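Local structure of initiator protein NS1 (Human bocavirus, 4KW3) at residues Arg50-His55 with Asp63-Ser68; Arg128-Ser133 with Met185-Tyr190; Arg148-Leu153 with Thr168-Glu173. The protein probably binds the viral replication origin, unwinds it and nicks one DNA strand to start rolling-circle replication, this chain being the N-terminal origin-recognition and nickase domain. One frame throughout, in Å; residues are numbered along the deposited sequence.

Contact 1 (Arg50-His55 with Asp63-Ser68)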
loop_
_atom_site.group_PDB
_atom_site.type_symbol
_atom_site.label_atom_id
_atom_site.label_comp_id
_atom_site.label_asym_id
_atom_site.label_seq_id
_atom_site.Cartn_x
_atom_site.Cartn_y
_atom_site.Cartn_z
ATOM N N ARG A 50 -5.061 19.681 -7.052
ATOM C CA ARG A 50 -6.258 19.582 -7.905
ATOM C C ARG A 50 -6.190 20.500 -9.118
ATOM O O ARG A 50 -6.763 20.184 -10.156
ATOM C CB ARG A 50 -7.547 19.907 -7.149
ATOM C CG ARG A 50 -7.855 19.038 -5.966
ATOM C CD ARG A 50 -9.263 19.316 -5.441
ATOM N NE ARG A 50 -9.594 18.436 -4.317
ATOM C CZ ARG A 50 -9.461 18.768 -3.033
ATOM N NH1 ARG A 50 -9.045 19.983 -2.710
ATOM N NH2 ARG A 50 -9.770 17.897 -2.072
ATOM N N ASN A 51 -5.481 21.622 -8.990
ATOM C CA ASN A 51 -5.474 22.655 -10.021
ATOM C C ASN A 51 -4.305 22.525 -10.991
ATOM O O ASN A 51 -4.059 23.414 -11.806
ATOM C CB ASN A 51 -5.440 24.044 -9.380
ATOM C CG ASN A 51 -6.472 24.209 -8.290
ATOM O OD1 ASN A 51 -7.629 23.819 -8.452
ATOM N ND2 ASN A 51 -6.060 24.788 -7.163
ATOM N N CYS A 52 -3.579 21.419 -10.899
ATOM C CA CYS A 52 -2.370 21.247 -11.687
ATOM C C CYS A 52 -2.635 20.700 -13.086
ATOM O O CYS A 52 -3.528 19.876 -13.287
ATOM C CB CYS A 52 -1.400 20.318 -10.959
ATOM S SG CYS A 52 -0.604 21.016 -9.507
ATOM N N ALA A 53 -1.823 21.143 -14.037
ATOM C CA ALA A 53 -1.868 20.670 -15.416
ATOM C C ALA A 53 -1.149 19.332 -15.520
ATOM O O ALA A 53 -0.114 19.138 -14.882
ATOM C CB ALA A 53 -1.224 21.692 -16.363
ATOM N N PRO A 54 -1.731 18.380 -16.266
ATOM C CA PRO A 54 -1.108 17.080 -16.562
ATOM C C PRO A 54 0.129 17.243 -17.424
ATOM O O PRO A 54 0.250 18.239 -18.157
ATOM C CB PRO A 54 -2.180 16.361 -17.367
ATOM C CG PRO A 54 -2.882 17.482 -18.086
ATOM C CD PRO A 54 -2.931 18.607 -17.089
ATOM N N HIS A 55 1.035 16.280 -17.347
ATOM C CA HIS A 55 2.147 16.246 -18.277
ATOM C C HIS A 55 1.549 16.061 -19.670
ATOM O O HIS A 55 0.463 15.475 -19.807
ATOM C CB HIS A 55 3.087 15.098 -17.927
ATOM C CG HIS A 55 3.927 15.361 -16.719
ATOM N ND1 HIS A 55 3.681 14.767 -15.501
ATOM C CD2 HIS A 55 4.982 16.187 -16.529
ATOM C CE1 HIS A 55 4.568 15.190 -14.619
ATOM N NE2 HIS A 55 5.361 16.062 -15.217
ATOM N N ASP A 63 5.353 20.519 -10.076
ATOM C CA ASP A 63 6.589 19.766 -9.861
ATOM C C ASP A 63 7.097 19.862 -8.417
ATOM O O ASP A 63 7.529 18.863 -7.857
ATOM C CB ASP A 63 7.663 20.206 -10.847
ATOM C CG ASP A 63 7.268 19.958 -12.288
ATOM O OD1 ASP A 63 6.526 18.968 -12.531
ATOM O OD2 ASP A 63 7.658 20.790 -13.164
ATOM N N ASP A 64 7.050 21.060 -7.827
ATOM C CA ASP A 64 7.487 21.264 -6.441
ATOM C C ASP A 64 6.562 20.606 -5.437
ATOM O O ASP A 64 7.010 19.913 -4.509
ATOM C CB ASP A 64 7.576 22.758 -6.125
ATOM C CG ASP A 64 8.747 23.416 -6.801
ATOM O OD1 ASP A 64 9.476 22.709 -7.541
ATOM O OD2 ASP A 64 8.916 24.643 -6.624
ATOM N N LEU A 65 5.274 20.835 -5.645
ATOM C CA LEU A 65 4.210 20.258 -4.838
ATOM C C LEU A 65 4.451 18.743 -4.696
ATOM O O LEU A 65 4.512 18.215 -3.581
ATOM C CB LEU A 65 2.881 20.570 -5.514
ATOM C CG LEU A 65 1.588 20.755 -4.737
ATOM C CD1 LEU A 65 1.832 21.604 -3.502
ATOM C CD2 LEU A 65 0.586 21.461 -5.661
ATOM N N LEU A 66 4.664 18.068 -5.826
ATOM C CA LEU A 66 4.933 16.633 -5.831
ATOM C C LEU A 66 6.235 16.284 -5.128
ATOM O O LEU A 66 6.298 15.296 -4.396
ATOM C CB LEU A 66 4.918 16.077 -7.256
ATOM C CG LEU A 66 3.522 16.089 -7.863
ATOM C CD1 LEU A 66 3.578 15.697 -9.309
ATOM C CD2 LEU A 66 2.597 15.153 -7.058
ATOM N N ILE A 67 7.281 17.069 -5.361
ATOM C CA ILE A 67 8.521 16.886 -4.611
ATOM C C ILE A 67 8.296 17.025 -3.095
ATOM O O ILE A 67 8.833 16.234 -2.315
ATOM C CB ILE A 67 9.647 17.848 -5.080
ATOM C CG1 ILE A 67 10.165 17.408 -6.441
ATOM C CG2 ILE A 67 10.832 17.774 -4.153
ATOM C CD1 ILE A 67 10.713 15.975 -6.414
ATOM N N SER A 68 7.448 17.961 -2.670
ATOM C CA SER A 68 7.309 18.153 -1.238
ATOM C C SER A 68 6.435 17.044 -0.642
ATOM O O SER A 68 6.517 16.751 0.545
ATOM C CB SER A 68 6.731 19.532 -0.884
ATOM O OG SER A 68 5.342 19.605 -1.132
#
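Cys52 and Leu65 meet end on: the sulfur of Cys52 points at one methyl of the leucine fork, with SG 4.1 Å from CD2 of Leu65. Both residues send their CB toward the opposite segment, so this pair closes the gap between a loop and the flank of a helix. On the cysteine, SG lies beside the backbone N and opposite the carbonyl carbon (chi1 -72°), which directs it off the loop and onto the helix.

Further along, His55 and Asp63 come together quite differently. Neither CB faces its partner, and it is the ends of the two side chains that converge. The imidazole and carboxylate planes are only 17° apart, with OD1 of Asp63 reaching the ring obliquely, 4.1 Å from NE2 of His55. That is too long for a hydrogen bond, although the carboxylate could still favour a positive imidazole through space. Each group has another partner: OD1 of Asp63 is hydrogen-bonded close by in the chain, and ND1 of His55 makes a weak bond to the carbonyl oxygen of Asp226.

The backbones stay well separated, with CA of Cys52 9.3 Å from CA of Asp63. Arg62 helps to span this gap by donating from NH1 to the carbonyl oxygen of Ala53, while Leu65 also leans on Ser45 and Gln48 of helix 43-49. This is a helix-loop-helix connection: the chain leaves helix 43-49, turns at Arg50 and Asn51, runs extended from Cys52 to His55, and comes back so that helix 60-69 packs against its own incoming loop.

Contact 2 (Arg128-Ser133 with Met185-Tyr190)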
loop_
_atom_site.group_PDB
_atom_site.type_symbol
_atom_site.label_atom_id
_atom_site.label_comp_id
_atom_site.label_asym_id
_atom_site.label_seq_id
_atom_site.Cartn_x
_atom_site.Cartn_y
_atom_site.Cartn_z
ATOM N N ARG A 128 0.061 -23.654 5.991
ATOM C CA ARG A 128 -0.668 -24.096 7.160
ATOM C C ARG A 128 -1.285 -22.902 7.924
ATOM O O ARG A 128 -2.410 -22.991 8.419
ATOM C CB ARG A 128 0.299 -24.951 8.000
ATOM C CG ARG A 128 -0.298 -25.922 8.978
ATOM C CD ARG A 128 0.800 -26.497 9.875
ATOM N NE ARG A 128 1.746 -25.472 10.319
ATOM C CZ ARG A 128 1.556 -24.663 11.359
ATOM N NH1 ARG A 128 0.462 -24.779 12.103
ATOM N NH2 ARG A 128 2.477 -23.756 11.673
ATOM N N ASN A 129 -0.533 -21.811 8.056
ATOM C CA ASN A 129 -1.000 -20.630 8.798
ATOM C C ASN A 129 -1.299 -19.339 8.022
ATOM O O ASN A 129 -1.898 -18.416 8.572
ATOM C CB ASN A 129 -0.088 -20.327 10.002
ATOM C CG ASN A 129 1.286 -19.800 9.600
ATOM O OD1 ASN A 129 1.664 -19.801 8.420
ATOM N ND2 ASN A 129 2.046 -19.344 10.596
ATOM N N ALA A 130 -0.868 -19.245 6.768
ATOM C CA ALA A 130 -1.014 -17.974 6.053
ATOM C C ALA A 130 -2.446 -17.434 5.934
ATOM O O ALA A 130 -2.677 -16.255 6.192
ATOM C CB ALA A 130 -0.351 -18.047 4.675
ATOM N N LYS A 131 -3.395 -18.270 5.535
ATOM C CA LYS A 131 -4.780 -17.817 5.406
ATOM C C LYS A 131 -5.386 -17.456 6.760
ATOM O O LYS A 131 -6.076 -16.441 6.899
ATOM C CB LYS A 131 -5.657 -18.863 4.697
ATOM C CG LYS A 131 -7.069 -18.361 4.464
ATOM C CD LYS A 131 -7.850 -19.168 3.469
ATOM C CE LYS A 131 -9.255 -18.576 3.332
ATOM N NZ LYS A 131 -10.137 -19.375 2.434
ATOM N N SER A 132 -5.132 -18.293 7.755
ATOM C CA SER A 132 -5.723 -18.122 9.084
ATOM C C SER A 132 -5.159 -16.896 9.807
ATOM O O SER A 132 -5.735 -16.422 10.795
ATOM C CB SER A 132 -5.514 -19.380 9.933
ATOM O OG SER A 132 -4.147 -19.532 10.288
ATOM N N SER A 133 -4.042 -16.371 9.304
ATOM C CA SER A 133 -3.416 -15.228 9.942
ATOM C C SER A 133 -4.033 -13.923 9.496
ATOM O O SER A 133 -3.626 -12.876 9.973
ATOM C CB SER A 133 -1.914 -15.197 9.706
ATOM O OG SER A 133 -1.318 -16.345 10.256
ATOM N N MET A 185 -9.428 -8.099 4.733
ATOM C CA MET A 185 -8.089 -8.668 4.749
ATOM C C MET A 185 -8.202 -10.050 4.116
ATOM O O MET A 185 -8.820 -10.956 4.684
ATOM C CB MET A 185 -7.529 -8.755 6.181
ATOM C CG MET A 185 -6.042 -9.047 6.219
ATOM S SD MET A 185 -5.173 -7.757 5.299
ATOM C CE MET A 185 -3.497 -8.271 5.464
ATOM N N GLN A 186 -7.637 -10.212 2.926
ATOM C CA GLN A 186 -7.769 -11.486 2.230
ATOM C C GLN A 186 -6.435 -11.945 1.704
ATOM O O GLN A 186 -5.575 -11.117 1.392
ATOM C CB GLN A 186 -8.802 -11.397 1.106
ATOM C CG GLN A 186 -10.205 -11.094 1.635
ATOM C CD GLN A 186 -11.275 -11.269 0.593
ATOM O OE1 GLN A 186 -11.380 -12.328 -0.013
ATOM N NE2 GLN A 186 -12.076 -10.235 0.373
ATOM N N ILE A 187 -6.242 -13.262 1.658
ATOM C CA ILE A 187 -5.049 -13.820 1.036
ATOM C C ILE A 187 -5.370 -14.143 -0.438
ATOM O O ILE A 187 -6.461 -14.603 -0.749
ATOM C CB ILE A 187 -4.560 -15.069 1.808
ATOM C CG1 ILE A 187 -3.190 -15.536 1.314
ATOM C CG2 ILE A 187 -5.570 -16.218 1.761
ATOM C CD1 ILE A 187 -2.451 -16.394 2.349
ATOM N N LEU A 188 -4.436 -13.885 -1.351
ATOM C CA LEU A 188 -4.638 -14.290 -2.742
ATOM C C LEU A 188 -4.369 -15.768 -2.964
ATOM O O LEU A 188 -3.275 -16.262 -2.707
ATOM C CB LEU A 188 -3.775 -13.489 -3.706
ATOM C CG LEU A 188 -4.056 -11.993 -3.725
ATOM C CD1 LEU A 188 -3.356 -11.384 -4.925
ATOM C CD2 LEU A 188 -5.559 -11.740 -3.723
ATOM N N GLN A 189 -5.343 -16.442 -3.550
ATOM C CA GLN A 189 -5.215 -17.850 -3.844
ATOM C C GLN A 189 -5.363 -18.087 -5.344
ATOM O O GLN A 189 -5.913 -17.251 -6.051
ATOM C CB GLN A 189 -6.273 -18.615 -3.050
ATOM C CG GLN A 189 -6.019 -18.524 -1.544
ATOM C CD GLN A 189 -6.913 -19.438 -0.723
ATOM O OE1 GLN A 189 -6.469 -20.475 -0.228
ATOM N NE2 GLN A 189 -8.168 -19.050 -0.560
ATOM N N TYR A 190 -4.810 -19.197 -5.825
ATOM C CA TYR A 190 -4.994 -19.631 -7.210
ATOM C C TYR A 190 -5.315 -21.120 -7.321
ATOM O O TYR A 190 -5.205 -21.860 -6.351
ATOM C CB TYR A 190 -3.770 -19.310 -8.054
ATOM C CG TYR A 190 -2.581 -20.170 -7.745
ATOM C CD1 TYR A 190 -1.743 -19.869 -6.683
ATOM C CD2 TYR A 190 -2.287 -21.287 -8.523
ATOM C CE1 TYR A 190 -0.638 -20.656 -6.400
ATOM C CE2 TYR A 190 -1.182 -22.081 -8.248
ATOM C CZ TYR A 190 -0.361 -21.761 -7.184
ATOM O OH TYR A 190 0.741 -22.541 -6.897
#
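With CG1 of Ile187 trans to the backbone N (chi1 -171°) and CG of Lys131 trans to its own (chi1 -176°), the isoleucine's two branches are shared between neighbouring residues of the loop. The strand 185-191 that carries Ile187 belongs to the central mixed sheet of the nuclease domain, a member of the Rep clan, and runs antiparallel to strand 15-21; the loop 128-133 leads into helix 134-149.

The longer branch of Ile187 ends on Ala130, its CD1 3.5 Å from CB of Ala130. CG2 turns to the lysine instead, lying 3.8 Å from CG of Lys131, so the aliphatic stem runs obliquely over the isoleucine. Ile187 also touches Ala199, and Ala130 touches Phe16 of strand 15-21. The side chain of Ile187 is about 11 Å from that of His117, a predicted metal ligand.

The loop is braced from within: the carbonyl oxygen of Asn129 accepts from OG of Ser132 and OG of Ser133, which reach it from opposite faces of its plane. On the outer side, where Lys131 is exposed, the extended lysine crosses Gln189 at about a right angle, and NZ of Lys131 ends 3.6 Å from NE2 of Gln189.

Contact 3 (Arg148-Leu153 with Thr168-Glu173)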
loop_
_atom_site.group_PDB
_atom_site.type_symbol
_atom_site.label_atom_id
_atom_site.label_comp_id
_atom_site.label_asym_id
_atom_site.label_seq_id
_atom_site.Cartn_x
_atom_site.Cartn_y
_atom_site.Cartn_z
ATOM N N ARG A 148 -1.487 6.279 14.062
ATOM C CA ARG A 148 -1.125 7.382 13.185
ATOM C C ARG A 148 -2.207 8.466 13.235
ATOM O O ARG A 148 -1.893 9.666 13.278
ATOM C CB ARG A 148 -0.907 6.892 11.748
ATOM C CG ARG A 148 -0.622 8.008 10.795
ATOM C CD ARG A 148 0.742 8.628 11.049
ATOM N NE ARG A 148 0.731 10.046 10.691
ATOM C CZ ARG A 148 1.692 10.676 10.021
ATOM N NH1 ARG A 148 2.757 10.015 9.577
ATOM N NH2 ARG A 148 1.568 11.975 9.769
ATOM N N CYS A 149 -3.471 8.036 13.271
ATOM C CA CYS A 149 -4.606 8.953 13.409
ATOM C C CYS A 149 -4.482 9.870 14.608
ATOM O O CYS A 149 -4.865 11.033 14.553
ATOM C CB CYS A 149 -5.922 8.174 13.550
ATOM S SG CYS A 149 -6.512 7.464 12.000
ATOM N N LYS A 150 -3.946 9.339 15.693
ATOM C CA LYS A 150 -3.838 10.084 16.931
ATOM C C LYS A 150 -2.795 11.214 16.859
ATOM O O LYS A 150 -2.826 12.133 17.678
ATOM C CB LYS A 150 -3.558 9.132 18.088
ATOM C CG LYS A 150 -4.757 8.298 18.466
ATOM C CD LYS A 150 -4.341 7.235 19.445
ATOM C CE LYS A 150 -5.461 6.271 19.709
ATOM N NZ LYS A 150 -4.924 5.120 20.463
ATOM N N SER A 151 -1.856 11.131 15.914
ATOM C CA SER A 151 -0.841 12.184 15.779
ATOM C C SER A 151 -1.476 13.545 15.439
ATOM O O SER A 151 -0.999 14.600 15.894
ATOM C CB SER A 151 0.234 11.806 14.761
ATOM O OG SER A 151 -0.311 11.777 13.464
ATOM N N LEU A 152 -2.577 13.502 14.687
ATOM C CA LEU A 152 -3.379 14.693 14.419
ATOM C C LEU A 152 -3.781 15.388 15.718
ATOM O O LEU A 152 -3.863 16.611 15.769
ATOM C CB LEU A 152 -4.634 14.326 13.626
ATOM C CG LEU A 152 -5.609 15.471 13.346
ATOM C CD1 LEU A 152 -4.891 16.582 12.609
ATOM C CD2 LEU A 152 -6.830 14.988 12.552
ATOM N N LEU A 153 -4.016 14.608 16.767
ATOM C CA LEU A 153 -4.462 15.164 18.044
ATOM C C LEU A 153 -3.442 16.115 18.686
ATOM O O LEU A 153 -3.803 16.896 19.547
ATOM C CB LEU A 153 -4.882 14.061 19.026
ATOM C CG LEU A 153 -6.085 13.193 18.634
ATOM C CD1 LEU A 153 -6.272 12.059 19.629
ATOM C CD2 LEU A 153 -7.369 13.998 18.509
ATOM N N THR A 168 -14.759 3.847 13.643
ATOM C CA THR A 168 -14.919 2.764 12.675
ATOM C C THR A 168 -13.690 1.825 12.675
ATOM O O THR A 168 -13.818 0.603 12.688
ATOM C CB THR A 168 -15.137 3.322 11.267
ATOM O OG1 THR A 168 -16.336 4.103 11.234
ATOM C CG2 THR A 168 -15.227 2.198 10.254
ATOM N N LEU A 169 -12.502 2.419 12.680
ATOM C CA LEU A 169 -11.259 1.674 12.779
ATOM C C LEU A 169 -11.150 0.876 14.084
ATOM O O LEU A 169 -10.729 -0.280 14.080
ATOM C CB LEU A 169 -10.067 2.627 12.638
ATOM C CG LEU A 169 -9.952 3.338 11.284
ATOM C CD1 LEU A 169 -8.889 4.413 11.345
ATOM C CD2 LEU A 169 -9.643 2.358 10.175
ATOM N N LYS A 170 -11.500 1.506 15.203
ATOM C CA LYS A 170 -11.379 0.860 16.505
ATOM C C LYS A 170 -12.344 -0.318 16.635
ATOM O O LYS A 170 -12.028 -1.322 17.264
ATOM C CB LYS A 170 -11.584 1.863 17.657
ATOM C CG LYS A 170 -10.432 2.873 17.842
ATOM C CD LYS A 170 -10.547 3.654 19.144
ATOM C CE LYS A 170 -10.008 2.884 20.354
ATOM N NZ LYS A 170 -8.508 2.761 20.291
ATOM N N LYS A 171 -13.518 -0.188 16.036
ATOM C CA LYS A 171 -14.505 -1.252 16.064
ATOM C C LYS A 171 -14.001 -2.425 15.227
ATOM O O LYS A 171 -14.063 -3.589 15.650
ATOM C CB LYS A 171 -15.847 -0.735 15.543
ATOM C CG LYS A 171 -16.917 -1.782 15.417
ATOM C CD LYS A 171 -18.248 -1.139 15.048
ATOM C CE LYS A 171 -19.281 -2.180 14.633
ATOM N NZ LYS A 171 -19.068 -2.647 13.231
ATOM N N ALA A 172 -13.491 -2.101 14.042
ATOM C CA ALA A 172 -12.896 -3.094 13.157
ATOM C C ALA A 172 -11.764 -3.828 13.860
ATOM O O ALA A 172 -11.599 -5.045 13.703
ATOM C CB ALA A 172 -12.375 -2.428 11.884
ATOM N N GLU A 173 -10.992 -3.076 14.638
ATOM C CA GLU A 173 -9.861 -3.624 15.362
ATOM C C GLU A 173 -10.324 -4.610 16.430
ATOM O O GLU A 173 -9.671 -5.623 16.672
ATOM C CB GLU A 173 -9.024 -2.512 15.993
ATOM C CG GLU A 173 -7.840 -3.042 16.772
ATOM C CD GLU A 173 -7.106 -1.979 17.551
ATOM O OE1 GLU A 173 -7.766 -1.065 18.119
ATOM O OE2 GLU A 173 -5.862 -2.076 17.597
#
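Cys149 and Leu169 form the close side of this contact, and Lys150 and Lys170 the open one. On the close side, SG of Cys149 sits 3.9 Å from CD1 of Leu169, thiol against methyl, with both CB atoms directed across the gap. The sulfur is beside the backbone N and opposite the carbonyl carbon (chi1 -75°), and CG of Leu169 takes the equivalent place on its own residue; each side chain therefore reaches out between the helices to meet the other. Both residues are buried. Cys149 also touches Leu37 of helix 31-38 and Phe166, while Leu169 leans on Ile145, Ile146 and Phe22.

One residue further on in each segment the character changes. The CB atoms of Lys150 and Lys170 do not face across, but the ends of the two chains come nearer, and their ammonium groups finish 4.3 Å apart, NZ to NZ. Lys150 arrives nearly straight, whereas Lys170 folds over near its end (chi3 82°, chi4 70°). Two like charges this close should repel mildly, a cost that solvent at the exposed Lys150 probably softens.

Next to the cysteine, the carbonyl oxygen of Arg148 accepts from both N and OG of Ser151; the hydroxyl lies in the carbonyl plane, with OG of Ser151 2.6 Å from O of Arg148.

Across the pair the backbones are 9.9 Å apart, measured from CA of Cys149 to CA of Leu169. This is the packing of a helical hairpin, in which helix 134-149 and the helix 160-177 that follows it lie side by side.

How the contacts relate
Contact 1 comes first along the chain, within the helices and loop that precede the second and third strands of the sheet; contact 2 then spans a long excursion, and contact 3 is nested inside it. Loop 128-133 leads into helix 134-149, helix 160-177 follows, and the chain returns to the sheet as strand 185-191. Contacts 2 and 3 are 25 Å apart between centres. Contacts 1 and 2 lie on opposite sides of the chain's centre, 39 Å between centres, and contacts 1 and 3 are 30 Å apart, again between centres. None touches another: contacts 2 and 3 pack one helical excursion against the sheet and against itself, while contact 1 shapes a separate helical region of the same nuclease domain.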